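Local atomic coordinates of proteinase K (Serratia sp., PDB entry 2B6N), a protein that probably cleaves peptide bonds within proteins as a calcium-binding serine endopeptidase of the subtilase family, the present chain being its subtilase part. Residues 77-82 against 204-209; 123-128 against 149-154; 155-160 against 175-180. All blocks are in the same frame, centred on the assembly; numbering follows the deposited sequence.

Overall arrangement
Following the chain from the N terminus, contact 1 opens in helix 72-81, whose last part, 77-82, is its early half. The chain later returns to the central parallel sheet, where 123-128 and 149-154 close the short loop of contact 2 around helix 137-148. The strand carries straight on into 155-160, and contact 3 closes about fifteen residues later at 175-180, so these two loops follow one another and share strand 152-156. Only at 204-209 does contact 1 close, its long loop enclosing both others; none cross. Contacts 2 and 3 join three adjacent strands of the sheet, whereas contact 1 fastens the end of a helix to a strand of the small antiparallel pair.

Contact 1 of 3, residues 77-82 against 204-209; sequences AGTIGG and SSITSS. With SO4 (sulfate ion), chain D.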
loop_
_atom_site.group_PDB
_atom_site.type_symbol
_atom_site.label_atom_id
_atom_site.label_comp_id
_atom_site.label_asym_id
_atom_site.label_seq_id
_atom_site.Cartn_x
_atom_site.Cartn_y
_atom_site.Cartn_z
ATOM N N ALA A 77 2.596 -6.874 -1.342
ATOM C CA ALA A 77 2.208 -7.597 -0.133
ATOM C C ALA A 77 3.361 -7.725 0.871
ATOM O O ALA A 77 3.161 -7.572 2.081
ATOM C CB ALA A 77 1.649 -8.985 -0.498
ATOM N N GLY A 78 4.575 -7.978 0.383
ATOM C CA GLY A 78 5.726 -8.072 1.303
ATOM C C GLY A 78 6.025 -6.731 1.984
ATOM O O GLY A 78 6.443 -6.688 3.121
ATOM N N THR A 79 5.814 -5.618 1.286
ATOM C CA THR A 79 6.026 -4.317 1.911
ATOM C C THR A 79 5.013 -4.077 3.042
ATOM O O THR A 79 5.344 -3.479 4.077
ATOM C CB THR A 79 6.030 -3.175 0.858
ATOM O OG1 THR A 79 7.144 -3.371 -0.007
ATOM C CG2 THR A 79 6.190 -1.784 1.541
ATOM N N ILE A 80 3.778 -4.548 2.855
ATOM C CA ILE A 80 2.773 -4.409 3.918
ATOM C C ILE A 80 3.132 -5.304 5.125
ATOM O O ILE A 80 3.145 -4.841 6.276
ATOM C CB ILE A 80 1.334 -4.788 3.428
ATOM C CG1 ILE A 80 0.884 -3.892 2.251
ATOM C CG2 ILE A 80 0.341 -4.668 4.621
ATOM C CD1 ILE A 80 -0.551 -4.241 1.717
ATOM N N GLY A 81 3.434 -6.573 4.846
ATOM C CA GLY A 81 3.426 -7.592 5.907
ATOM C C GLY A 81 4.495 -8.646 5.943
ATOM O O GLY A 81 4.387 -9.598 6.711
ATOM N N GLY A 82 5.524 -8.506 5.110
ATOM C CA GLY A 82 6.657 -9.444 5.131
ATOM C C GLY A 82 7.464 -9.411 6.424
ATOM O O GLY A 82 7.609 -8.350 7.045
ATOM N N SER A 204 10.810 4.918 -4.322
ATOM C CA SER A 204 11.923 4.650 -5.256
ATOM C C SER A 204 12.863 3.558 -4.704
ATOM O O SER A 204 13.287 3.634 -3.545
ATOM C CB SER A 204 12.712 5.933 -5.554
ATOM O OG SER A 204 11.968 6.888 -6.321
ATOM N N SER A 205 13.168 2.555 -5.535
ATOM C CA SER A 205 14.124 1.462 -5.215
ATOM C C SER A 205 13.792 0.762 -3.897
ATOM O O SER A 205 14.575 0.777 -2.943
ATOM C CB SER A 205 15.585 1.955 -5.226
ATOM O OG SER A 205 15.952 2.414 -6.517
ATOM N N ILE A 206 12.592 0.187 -3.852
ATOM C CA ILE A 206 12.066 -0.500 -2.670
ATOM C C ILE A 206 12.282 -2.000 -2.833
ATOM O O ILE A 206 11.864 -2.582 -3.832
ATOM C CB ILE A 206 10.533 -0.222 -2.492
ATOM C CG1 ILE A 206 10.270 1.288 -2.282
ATOM C CG2 ILE A 206 9.925 -1.108 -1.363
ATOM C CD1 ILE A 206 11.033 1.913 -1.075
ATOM N N THR A 207 12.933 -2.622 -1.849
ATOM C CA THR A 207 13.145 -4.063 -1.881
ATOM C C THR A 207 12.054 -4.800 -1.113
ATOM O O THR A 207 11.645 -4.375 -0.009
ATOM C CB THR A 207 14.521 -4.453 -1.313
ATOM O OG1 THR A 207 15.544 -3.700 -1.983
ATOM C CG2 THR A 207 14.758 -5.964 -1.529
ATOM N N SER A 208 11.592 -5.906 -1.697
ATOM C CA SER A 208 10.527 -6.723 -1.093
ATOM C C SER A 208 10.525 -8.111 -1.746
ATOM O O SER A 208 11.394 -8.413 -2.559
ATOM C CB SER A 208 9.159 -6.040 -1.257
ATOM O OG SER A 208 8.166 -6.672 -0.471
ATOM N N SER A 209 9.542 -8.933 -1.389
ATOM C CA SER A 209 9.391 -10.279 -1.912
ATOM C C SER A 209 9.018 -10.264 -3.401
ATOM O O SER A 209 8.548 -9.253 -3.917
ATOM C CB SER A 209 8.319 -11.010 -1.091
ATOM O OG SER A 209 7.300 -10.088 -0.758
HETATM S S SO4 D . 13.790 8.768 -9.041
HETATM O O1 SO4 D . 15.256 8.808 -8.974
HETATM O O2 SO4 D . 13.341 8.681 -10.431
HETATM O O3 SO4 D . 13.257 10.014 -8.477
HETATM O O4 SO4 D . 13.349 7.562 -8.350
HETATM O O HOH W 1 9.611 -3.228 1.560
#
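A buried helix-on-strand crossing brings Ser-208 and Ser-209, on strand 206-209, against Gly-78 and Thr-79 near the end of helix 72-81, the helix that begins at the predicted charge-relay residue His-72. The short segments pass nearly at right angles (94°), with axes only 6.8 Å apart. Glycine suits this crossing because its bare backbone admits the serine hydroxyls: Ser-209 OG stands 3.3 Å from Gly-78 CA, and Ser-208 OG the same distance from Gly-78 C. Small polar side chains suit the strand in turn, since each reaches a helix carbonyl oxygen. With OG anti to the backbone N (chi1 -169°), Ser-208 points its hydroxyl at the helix and is hydrogen-bonded to His-75 O; Ser-209 OG is bonded to Thr-74 O. Both buried hydroxyls thus have partners.

Thr-79 works differently, through a bridging water. Its OG1 donates to the water at 2.9 Å, and the water donates to Thr-207 O at 2.8 Å, tying the helix side chain to the strand backbone. The apolar flank is Ile-206, whose CG2 lies 3.8 Å from Thr-79 OG1.

Ile-206 also packs on Met-225 and His-229 of helix 223-240, and Thr-79 touches His-229 as well. Behind the contact Ala-77 and Ile-80 rest on strand 34-39, while strand 206-209 pairs antiparallel with strand 217-220.

Contact 2 of 3, residues 123-128 against 149-154; sequences GPAVAN and AGITFV
The methyl of Ala-127 sits squarely over the ring of Phe-153, its CB 3.6 Å from the ring centroid and 10° off the normal, a CH-pi contact. Alanine suits the place because a single methyl can sit centred on the ring, in contact with all six carbons. On the same side of the sheet Ile-151 extends the apolar patch, its CG1 4.0 Å from Ala-125 CB and its CG2 against the backbone N and CB of Ala-127, and Phe-153 also packs on Val-143, Ala-146 and Val-147 of helix 137-148. The other face carries Val-126 and Val-154, whose CG2 methyls meet at 4.0 Å; there Val-126 packs on Ala-234 and Val-154 on Val-230 of helix 223-240.

Between these layers the backbones pair in parallel. Ala-127 N donates to Thr-152 O at 2.8 Å and Val-154 N to Ala-127 O at 2.9 Å, both nearly straight onto the carbonyls. Toward the start of the strands the pairing weakens: Thr-152 N makes only a weak hydrogen bond to Ala-125 O, at 3.4 Å. Water takes over there, one molecule linking Ala-125 O with Thr-152 OG1, another Ala-125 N with Gly-150 O. Gly-150 has positive phi (106°), which closes helix 137-148 in a Schellman motif. At the far end Asn-128 bonds Ser-130 through OD1 and, weakly, Ser-227 through ND2.

Strand, helix and parallel strand form a beta-alpha-beta crossover of the subtilisin-like fold, and it brings the Asn-128 side chain near the predicted catalytic Asp-39 and Ser-224.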
loop_
_atom_site.group_PDB
_atom_site.type_symbol
_atom_site.label_atom_id
_atom_site.label_comp_id
_atom_site.label_asym_id
_atom_site.label_seq_id
_atom_site.Cartn_x
_atom_site.Cartn_y
_atom_site.Cartn_z
ATOM N N GLY A 123 -13.704 -7.719 10.621
ATOM C CA GLY A 123 -12.748 -7.250 11.632
ATOM C C GLY A 123 -11.943 -6.088 11.085
ATOM O O GLY A 123 -12.196 -5.644 9.961
ATOM N N PRO A 124 -10.949 -5.599 11.852
ATOM C CA PRO A 124 -10.158 -4.454 11.352
ATOM C C PRO A 124 -9.506 -4.818 10.010
ATOM O O PRO A 124 -8.866 -5.876 9.898
ATOM C CB PRO A 124 -9.086 -4.256 12.429
ATOM C CG PRO A 124 -9.628 -4.973 13.669
ATOM C CD PRO A 124 -10.481 -6.088 13.163
ATOM N N ALA A 125 -9.703 -3.960 9.005
ATOM C CA ALA A 125 -9.299 -4.284 7.638
ATOM C C ALA A 125 -8.734 -3.073 6.918
ATOM O O ALA A 125 -9.228 -1.969 7.081
ATOM C CB ALA A 125 -10.503 -4.844 6.829
ATOM N N VAL A 126 -7.705 -3.306 6.106
ATOM C CA VAL A 126 -7.180 -2.290 5.200
ATOM C C VAL A 126 -7.086 -2.932 3.816
ATOM O O VAL A 126 -6.838 -4.133 3.701
ATOM C CB VAL A 126 -5.793 -1.745 5.668
ATOM C CG1 VAL A 126 -4.718 -2.822 5.662
ATOM C CG2 VAL A 126 -5.331 -0.580 4.792
ATOM N N ALA A 127 -7.298 -2.141 2.774
ATOM C CA ALA A 127 -7.147 -2.643 1.402
ATOM C C ALA A 127 -6.135 -1.753 0.700
ATOM O O ALA A 127 -6.168 -0.536 0.862
ATOM C CB ALA A 127 -8.478 -2.644 0.652
ATOM N N ASN A 128 -5.250 -2.368 -0.084
ATOM C CA ASN A 128 -4.265 -1.622 -0.862
ATOM C C ASN A 128 -4.526 -1.776 -2.348
ATOM O O ASN A 128 -4.715 -2.903 -2.825
ATOM C CB ASN A 128 -2.857 -2.145 -0.561
ATOM C CG ASN A 128 -1.778 -1.362 -1.287
ATOM O OD1 ASN A 128 -1.328 -1.732 -2.400
ATOM N ND2 ASN A 128 -1.388 -0.248 -0.694
ATOM N N ALA A 149 -18.288 1.391 4.164
ATOM C CA ALA A 149 -18.580 0.100 4.786
ATOM C C ALA A 149 -17.558 -0.303 5.851
ATOM O O ALA A 149 -17.670 -1.371 6.453
ATOM C CB ALA A 149 -18.714 -1.000 3.703
ATOM N N GLY A 150 -16.555 0.545 6.076
ATOM C CA GLY A 150 -15.631 0.371 7.197
ATOM C C GLY A 150 -14.228 -0.120 6.892
ATOM O O GLY A 150 -13.487 -0.452 7.810
ATOM N N ILE A 151 -13.856 -0.176 5.617
ATOM C CA ILE A 151 -12.515 -0.656 5.244
ATOM C C ILE A 151 -11.690 0.523 4.767
ATOM O O ILE A 151 -12.082 1.227 3.841
ATOM C CB ILE A 151 -12.555 -1.767 4.149
ATOM C CG1 ILE A 151 -13.321 -3.006 4.645
ATOM C CG2 ILE A 151 -11.149 -2.169 3.715
ATOM C CD1 ILE A 151 -14.701 -3.175 4.009
ATOM N N THR A 152 -10.543 0.731 5.408
ATOM C CA THR A 152 -9.622 1.777 4.994
ATOM C C THR A 152 -9.000 1.373 3.658
ATOM O O THR A 152 -8.406 0.301 3.571
ATOM C CB THR A 152 -8.510 1.969 6.071
ATOM O OG1 THR A 152 -9.120 2.373 7.316
ATOM C CG2 THR A 152 -7.460 2.994 5.639
ATOM N N PHE A 153 -9.154 2.222 2.636
ATOM C CA PHE A 153 -8.495 2.018 1.334
ATOM C C PHE A 153 -7.310 2.948 1.121
ATOM O O PHE A 153 -7.402 4.167 1.318
ATOM C CB PHE A 153 -9.489 2.206 0.180
ATOM C CG PHE A 153 -10.186 0.958 -0.206
ATOM C CD1 PHE A 153 -11.078 0.350 0.659
ATOM C CD2 PHE A 153 -9.946 0.386 -1.440
ATOM C CE1 PHE A 153 -11.717 -0.811 0.303
ATOM C CE2 PHE A 153 -10.590 -0.784 -1.812
ATOM C CZ PHE A 153 -11.472 -1.386 -0.939
ATOM N N VAL A 154 -6.206 2.353 0.677
ATOM C CA VAL A 154 -4.953 3.068 0.447
ATOM C C VAL A 154 -4.556 2.761 -1.000
ATOM O O VAL A 154 -4.547 1.597 -1.400
ATOM C CB VAL A 154 -3.840 2.580 1.411
ATOM C CG1 VAL A 154 -2.543 3.388 1.170
ATOM C CG2 VAL A 154 -4.280 2.714 2.881
HETATM O O HOH W 2 -10.182 0.118 8.563
HETATM O O HOH W 3 -12.034 -2.060 9.189
#

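Contact 3 of 3, residues 155-160 against 175-180; sequences VAAGND and AITVGS
Peptide planes, rather than rings, are the flat groups through which Ala-157 meets Val-178. Ala-157 N donates a hydrogen bond to Val-178 O at 3.0 Å, from above the carbonyl plane (39° out of it); the methyl of Ala-157 is also close, CB to Val-178 O being 3.2 Å. The other two bonds meet their carbonyls more nearly end-on. Val-155 N donates to Ile-176 O at 2.8 Å, and Val-178 N to Val-155 O at 2.9 Å.

These bonds join two parallel neighbours, strands 152-156 and 176-181, in the central sheet of the subtilisin-like fold. After Ala-157 the chain leaves the second strand. Ala-156 lies against the predicted catalytic Ser-224, where a small side chain fits, and Gly-158 adopts a positive phi (110°) that suits glycine. In subtilases this loop carries the oxyanion-hole asparagine, a position Asn-159 probably fills; it packs on the backbone of a bound peptide.

On the sheet face that holds Val-155 and Thr-177, the threonine divides its two branches. Thr-177 OG1, bonded to Ala-170 O, touches Val-155 CG2 at 3.5 Å. Thr-177 CG2, anti to the backbone N, points along the strand to Ala-157 CA at 3.7 Å. Beta-branched valine spreads beside it, its CG2 also meeting Ala-175 CB at 3.9 Å, while Val-178 packs on Ala-226 and Val-230 of helix 223-240.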
loop_
_atom_site.group_PDB
_atom_site.type_symbol
_atom_site.label_atom_id
_atom_site.label_comp_id
_atom_site.label_asym_id
_atom_site.label_seq_id
_atom_site.Cartn_x
_atom_site.Cartn_y
_atom_site.Cartn_z
ATOM N N VAL A 155 -4.250 3.797 -1.775
ATOM C CA VAL A 155 -4.047 3.666 -3.227
ATOM C C VAL A 155 -2.845 4.461 -3.724
ATOM O O VAL A 155 -2.479 5.491 -3.135
ATOM C CB VAL A 155 -5.330 4.049 -4.070
ATOM C CG1 VAL A 155 -6.579 3.415 -3.470
ATOM C CG2 VAL A 155 -5.522 5.582 -4.192
ATOM N N ALA A 156 -2.234 3.981 -4.806
ATOM C CA ALA A 156 -1.088 4.666 -5.416
ATOM C C ALA A 156 -1.562 5.917 -6.150
ATOM O O ALA A 156 -2.638 5.906 -6.793
ATOM C CB ALA A 156 -0.355 3.727 -6.365
ATOM N N ALA A 157 -0.782 6.994 -6.050
ATOM C CA ALA A 157 -1.105 8.242 -6.762
ATOM C C ALA A 157 -0.904 8.101 -8.280
ATOM O O ALA A 157 -1.602 8.745 -9.057
ATOM C CB ALA A 157 -0.278 9.409 -6.227
ATOM N N GLY A 158 0.012 7.223 -8.685
ATOM C CA GLY A 158 0.321 7.017 -10.098
ATOM C C GLY A 158 1.708 7.543 -10.463
ATOM O O GLY A 158 2.267 8.399 -9.774
ATOM N N ASN A 159 2.253 7.036 -11.568
ATOM C CA ASN A 159 3.643 7.314 -11.964
ATOM C C ASN A 159 3.760 8.224 -13.196
ATOM O O ASN A 159 4.665 8.038 -14.014
ATOM C CB ASN A 159 4.378 6.000 -12.249
ATOM C CG ASN A 159 4.304 5.018 -11.086
ATOM O OD1 ASN A 159 4.238 3.787 -11.290
ATOM N ND2 ASN A 159 4.268 5.541 -9.879
ATOM N N ASP A 160 2.874 9.209 -13.302
ATOM C CA ASP A 160 2.730 10.024 -14.529
ATOM C C ASP A 160 3.416 11.396 -14.442
ATOM O O ASP A 160 3.341 12.200 -15.392
ATOM C CB ASP A 160 1.235 10.221 -14.816
ATOM C CG ASP A 160 0.465 8.911 -14.808
ATOM O OD1 ASP A 160 0.601 8.190 -15.811
ATOM O OD2 ASP A 160 -0.258 8.591 -13.813
ATOM N N ALA A 175 -10.424 7.617 -0.694
ATOM C CA ALA A 175 -9.162 6.870 -0.786
ATOM C C ALA A 175 -8.075 7.660 -0.078
ATOM O O ALA A 175 -8.105 8.903 -0.080
ATOM C CB ALA A 175 -8.780 6.627 -2.250
ATOM N N ILE A 176 -7.137 6.953 0.553
ATOM C CA ILE A 176 -5.883 7.578 1.017
ATOM C C ILE A 176 -4.921 7.428 -0.159
ATOM O O ILE A 176 -4.548 6.303 -0.531
ATOM C CB ILE A 176 -5.303 6.892 2.268
ATOM C CG1 ILE A 176 -6.261 7.043 3.456
ATOM C CG2 ILE A 176 -3.936 7.500 2.660
ATOM C CD1 ILE A 176 -6.048 5.977 4.528
ATOM N N THR A 177 -4.542 8.554 -0.751
ATOM C CA THR A 177 -3.759 8.554 -2.007
ATOM C C THR A 177 -2.306 8.893 -1.705
ATOM O O THR A 177 -2.028 9.900 -1.056
ATOM C CB THR A 177 -4.399 9.513 -3.046
ATOM O OG1 THR A 177 -5.717 9.019 -3.355
ATOM C CG2 THR A 177 -3.558 9.606 -4.355
ATOM N N VAL A 178 -1.395 8.045 -2.184
ATOM C CA VAL A 178 -0.009 8.040 -1.692
ATOM C C VAL A 178 0.971 8.385 -2.811
ATOM O O VAL A 178 1.040 7.684 -3.827
ATOM C CB VAL A 178 0.336 6.648 -1.058
ATOM C CG1 VAL A 178 1.743 6.654 -0.442
ATOM C CG2 VAL A 178 -0.726 6.248 -0.010
ATOM N N GLY A 179 1.700 9.487 -2.631
ATOM C CA GLY A 179 2.805 9.821 -3.531
ATOM C C GLY A 179 4.094 9.137 -3.083
ATOM O O GLY A 179 4.170 8.603 -1.974
ATOM N N SER A 180 5.100 9.160 -3.959
ATOM C CA SER A 180 6.356 8.419 -3.771
ATOM C C SER A 180 7.540 9.346 -3.487
ATOM O O SER A 180 7.658 10.405 -4.129
ATOM C CB SER A 180 6.654 7.610 -5.039
ATOM O OG SER A 180 7.910 6.969 -4.948
#